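Local coordinates for protein EXOU (Pseudomonas aeruginosa, PDB 4AKX) that probably acts as a patatin-like phospholipase toxin, delivered by the type III secretion system and held in complex with the chaperone SpcU, at residues N65-L77 and R442-L454. Residues are numbered along the deposited sequence; the frame is centred on the assembly and turned at random.
Sequences NGVTELQLSRPPL and RLQASERHTFASL
Strands 68-73 and 446-451 run antiparallel, their axes 158° apart, with Leu70 facing His449 and Leu72 facing Glu447 as hydrogen-bonded pairs; Leu70 N reaches His449 O at 2.7 Å. On the face carrying Leu70, Leu72, His449 and Phe451, Leu70 CB meets the edge of the Phe451 ring in its plane, 3.9 Å from CE1. On the other face Gln71 lies alongside Arg448; with CG anti to the backbone N (chi1 -160°) and the chain extended beyond it, Gln71 carries its amide to Ser446, where NE2 donates to OG at 3.0 Å, with OG lying almost in the amide plane. That hydroxyl donates to Leu72 O from above the carbonyl plane, so Leu72 O takes two bonds, the other from Glu447 N. Just past strand 68-73, Arg74 crosses Glu447 at about a right angle: NE and OE2 are 3.5 Å apart, a salt bridge of charge alone, since OE2 sits over the guanidinium face. Arg340 also pairs with OE2. Arg442 NH1 donates to Pro75 O at 2.9 Å, while Leu77 CG covers one guanidinium face; Asp343 forms salt bridges with both Arg442 and Arg74. The pairing adds sequence-distant strand 446-451 to hairpin 58-63/68-73 in an antiparallel sheet.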
# COMPACT_ATOMS: atom_id res chain seq x y z
N ASN B 65 -35.28 4.93 24.14
CA ASN B 65 -35.28 5.46 22.78
C ASN B 65 -35.92 4.53 21.82
O ASN B 65 -35.91 4.76 20.60
CB ASN B 65 -33.88 5.83 22.32
CG ASN B 65 -32.97 4.65 22.14
OD1 ASN B 65 -33.14 3.58 22.74
ND2 ASN B 65 -31.94 4.85 21.34
N GLY B 66 -36.51 3.47 22.38
CA GLY B 66 -37.20 2.46 21.60
C GLY B 66 -36.52 1.11 21.61
O GLY B 66 -37.19 0.07 21.66
N VAL B 67 -35.18 1.12 21.53
CA VAL B 67 -34.42 -0.10 21.24
C VAL B 67 -34.83 -1.19 22.21
O VAL B 67 -34.80 -0.98 23.43
CB VAL B 67 -32.89 0.10 21.33
CG1 VAL B 67 -32.17 -1.23 21.15
CG2 VAL B 67 -32.42 1.12 20.32
N THR B 68 -35.22 -2.33 21.67
CA THR B 68 -35.60 -3.47 22.46
C THR B 68 -34.55 -4.54 22.44
O THR B 68 -34.12 -4.96 21.40
CB THR B 68 -36.83 -4.08 21.89
OG1 THR B 68 -37.84 -3.07 21.88
CG2 THR B 68 -37.27 -5.27 22.75
N GLU B 69 -34.16 -4.99 23.62
CA GLU B 69 -33.19 -6.03 23.76
C GLU B 69 -33.86 -7.35 24.15
O GLU B 69 -34.62 -7.43 25.14
CB GLU B 69 -32.13 -5.63 24.79
CG GLU B 69 -31.27 -6.81 25.23
CD GLU B 69 -30.07 -6.41 26.10
OE1 GLU B 69 -30.15 -5.36 26.79
OE2 GLU B 69 -29.06 -7.16 26.08
N LEU B 70 -33.57 -8.39 23.35
CA LEU B 70 -34.03 -9.74 23.62
C LEU B 70 -32.94 -10.62 24.23
O LEU B 70 -31.81 -10.64 23.77
CB LEU B 70 -34.52 -10.36 22.33
CG LEU B 70 -34.87 -11.83 22.30
CD1 LEU B 70 -36.05 -12.07 23.21
CD2 LEU B 70 -35.23 -12.24 20.87
N GLN B 71 -33.29 -11.34 25.30
CA GLN B 71 -32.40 -12.35 25.87
C GLN B 71 -33.14 -13.68 25.99
O GLN B 71 -34.32 -13.73 26.36
CB GLN B 71 -31.89 -11.91 27.23
CG GLN B 71 -30.63 -12.62 27.67
CD GLN B 71 -30.49 -12.66 29.18
OE1 GLN B 71 -30.88 -11.73 29.89
NE2 GLN B 71 -29.92 -13.74 29.68
N LEU B 72 -32.46 -14.77 25.66
CA LEU B 72 -33.15 -16.02 25.41
C LEU B 72 -32.16 -17.15 25.59
O LEU B 72 -30.97 -16.98 25.33
CB LEU B 72 -33.74 -15.98 24.00
CG LEU B 72 -34.10 -17.18 23.13
CD1 LEU B 72 -34.94 -16.73 21.94
CD2 LEU B 72 -32.85 -17.88 22.62
N SER B 73 -32.64 -18.27 26.10
CA SER B 73 -31.80 -19.44 26.35
C SER B 73 -31.21 -19.97 25.06
O SER B 73 -31.88 -19.98 24.01
CB SER B 73 -32.62 -20.54 27.02
OG SER B 73 -33.59 -21.07 26.12
N ARG B 74 -29.96 -20.43 25.13
CA ARG B 74 -29.31 -21.09 24.00
C ARG B 74 -30.26 -22.09 23.34
O ARG B 74 -31.04 -22.74 24.02
CB ARG B 74 -28.03 -21.79 24.46
CG ARG B 74 -26.89 -20.85 24.85
CD ARG B 74 -26.38 -20.08 23.63
NE ARG B 74 -25.75 -20.98 22.66
CZ ARG B 74 -24.46 -20.91 22.31
NH1 ARG B 74 -23.65 -19.96 22.82
NH2 ARG B 74 -23.98 -21.78 21.43
N PRO B 75 -30.19 -22.20 22.01
CA PRO B 75 -31.13 -22.99 21.24
C PRO B 75 -31.03 -24.42 21.62
O PRO B 75 -30.12 -24.81 22.31
CB PRO B 75 -30.62 -22.84 19.81
CG PRO B 75 -29.81 -21.59 19.82
CD PRO B 75 -29.16 -21.59 21.17
N PRO B 76 -31.96 -25.23 21.13
CA PRO B 76 -31.96 -26.63 21.48
C PRO B 76 -30.77 -27.36 20.84
O PRO B 76 -30.45 -27.12 19.66
CB PRO B 76 -33.29 -27.13 20.89
CG PRO B 76 -33.52 -26.26 19.71
CD PRO B 76 -32.94 -24.91 20.07
N LEU B 77 -30.11 -28.22 21.61
CA LEU B 77 -29.13 -29.13 21.03
C LEU B 77 -29.78 -30.12 20.03
O LEU B 77 -30.54 -31.03 20.42
CB LEU B 77 -28.34 -29.87 22.13
CG LEU B 77 -26.93 -29.39 22.45
CD1 LEU B 77 -26.24 -30.45 23.28
CD2 LEU B 77 -26.11 -29.13 21.20
N ARG B 442 -23.84 -24.80 29.55
CA ARG B 442 -24.57 -24.35 28.38
C ARG B 442 -26.02 -24.05 28.76
O ARG B 442 -26.68 -23.23 28.13
CB ARG B 442 -24.52 -25.42 27.30
CG ARG B 442 -24.88 -24.91 25.91
CD ARG B 442 -25.22 -26.05 24.98
NE ARG B 442 -26.52 -26.64 25.31
CZ ARG B 442 -27.64 -26.48 24.59
NH1 ARG B 442 -27.64 -25.76 23.47
NH2 ARG B 442 -28.76 -27.07 24.98
N LEU B 443 -26.50 -24.72 29.80
CA LEU B 443 -27.84 -24.50 30.31
C LEU B 443 -28.00 -23.18 31.09
O LEU B 443 -29.12 -22.75 31.36
CB LEU B 443 -28.25 -25.68 31.18
CG LEU B 443 -29.71 -26.09 31.09
CD1 LEU B 443 -29.84 -27.15 29.99
CD2 LEU B 443 -30.18 -26.63 32.44
N GLN B 444 -26.89 -22.55 31.46
CA GLN B 444 -26.95 -21.30 32.23
C GLN B 444 -26.44 -20.11 31.43
O GLN B 444 -26.22 -19.03 31.99
CB GLN B 444 -26.17 -21.42 33.55
CG GLN B 444 -26.52 -22.66 34.36
CD GLN B 444 -28.01 -22.81 34.60
OE1 GLN B 444 -28.64 -21.94 35.20
NE2 GLN B 444 -28.59 -23.92 34.14
N ALA B 445 -26.24 -20.30 30.14
CA ALA B 445 -25.79 -19.23 29.26
C ALA B 445 -26.92 -18.80 28.32
O ALA B 445 -27.94 -19.48 28.22
CB ALA B 445 -24.57 -19.65 28.48
N SER B 446 -26.71 -17.69 27.63
CA SER B 446 -27.80 -17.05 26.93
C SER B 446 -27.43 -16.57 25.52
O SER B 446 -26.33 -16.84 25.03
CB SER B 446 -28.32 -15.88 27.76
OG SER B 446 -29.55 -15.40 27.24
N GLU B 447 -28.41 -15.95 24.86
CA GLU B 447 -28.23 -15.23 23.60
C GLU B 447 -28.86 -13.88 23.80
O GLU B 447 -29.93 -13.77 24.40
CB GLU B 447 -28.96 -15.93 22.46
CG GLU B 447 -28.74 -17.42 22.37
CD GLU B 447 -28.40 -17.88 20.96
OE1 GLU B 447 -29.25 -17.68 20.04
OE2 GLU B 447 -27.28 -18.43 20.77
N ARG B 448 -28.19 -12.84 23.30
CA ARG B 448 -28.73 -11.49 23.30
C ARG B 448 -28.92 -11.01 21.86
O ARG B 448 -28.08 -11.25 21.01
CB ARG B 448 -27.77 -10.56 24.03
CG ARG B 448 -27.16 -11.16 25.28
CD ARG B 448 -26.57 -10.08 26.18
NE ARG B 448 -25.95 -10.64 27.38
CZ ARG B 448 -26.62 -11.05 28.46
NH1 ARG B 448 -27.95 -10.99 28.50
NH2 ARG B 448 -25.95 -11.54 29.51
N HIS B 449 -30.06 -10.40 21.58
CA HIS B 449 -30.29 -9.78 20.28
C HIS B 449 -30.93 -8.46 20.48
O HIS B 449 -31.83 -8.30 21.31
CB HIS B 449 -31.21 -10.63 19.43
CG HIS B 449 -30.66 -12.00 19.11
ND1 HIS B 449 -30.20 -12.33 17.89
CD2 HIS B 449 -30.55 -13.15 19.89
CE1 HIS B 449 -29.79 -13.61 17.89
NE2 HIS B 449 -30.01 -14.12 19.12
N THR B 450 -30.45 -7.47 19.74
CA THR B 450 -30.86 -6.12 19.98
C THR B 450 -31.64 -5.71 18.77
O THR B 450 -31.25 -6.00 17.65
CB THR B 450 -29.64 -5.23 20.16
OG1 THR B 450 -28.93 -5.63 21.36
CG2 THR B 450 -30.06 -3.80 20.31
N PHE B 451 -32.79 -5.09 18.98
CA PHE B 451 -33.58 -4.63 17.85
C PHE B 451 -33.90 -3.16 17.98
O PHE B 451 -33.60 -2.54 19.01
CB PHE B 451 -34.88 -5.44 17.70
CG PHE B 451 -34.64 -6.91 17.59
CD1 PHE B 451 -34.47 -7.70 18.73
CD2 PHE B 451 -34.56 -7.50 16.37
CE1 PHE B 451 -34.20 -9.05 18.63
CE2 PHE B 451 -34.32 -8.85 16.26
CZ PHE B 451 -34.14 -9.63 17.39
N ALA B 452 -34.49 -2.60 16.94
CA ALA B 452 -34.69 -1.17 16.90
C ALA B 452 -36.10 -0.84 17.32
O ALA B 452 -36.42 0.35 17.51
CB ALA B 452 -34.41 -0.65 15.53
N SER B 453 -36.93 -1.87 17.50
CA SER B 453 -38.31 -1.68 17.93
C SER B 453 -38.85 -2.96 18.53
O SER B 453 -38.33 -4.05 18.25
CB SER B 453 -39.16 -1.32 16.73
OG SER B 453 -39.29 -2.43 15.85
N LEU B 454 -39.92 -2.82 19.33
CA LEU B 454 -40.55 -3.98 19.95
C LEU B 454 -40.93 -4.94 18.85
O LEU B 454 -40.34 -5.99 18.76
CB LEU B 454 -41.78 -3.60 20.75
CG LEU B 454 -42.51 -4.75 21.47
CD1 LEU B 454 -41.56 -5.52 22.37
CD2 LEU B 454 -43.65 -4.20 22.30
O HOH W 1 -35.23 3.30 17.67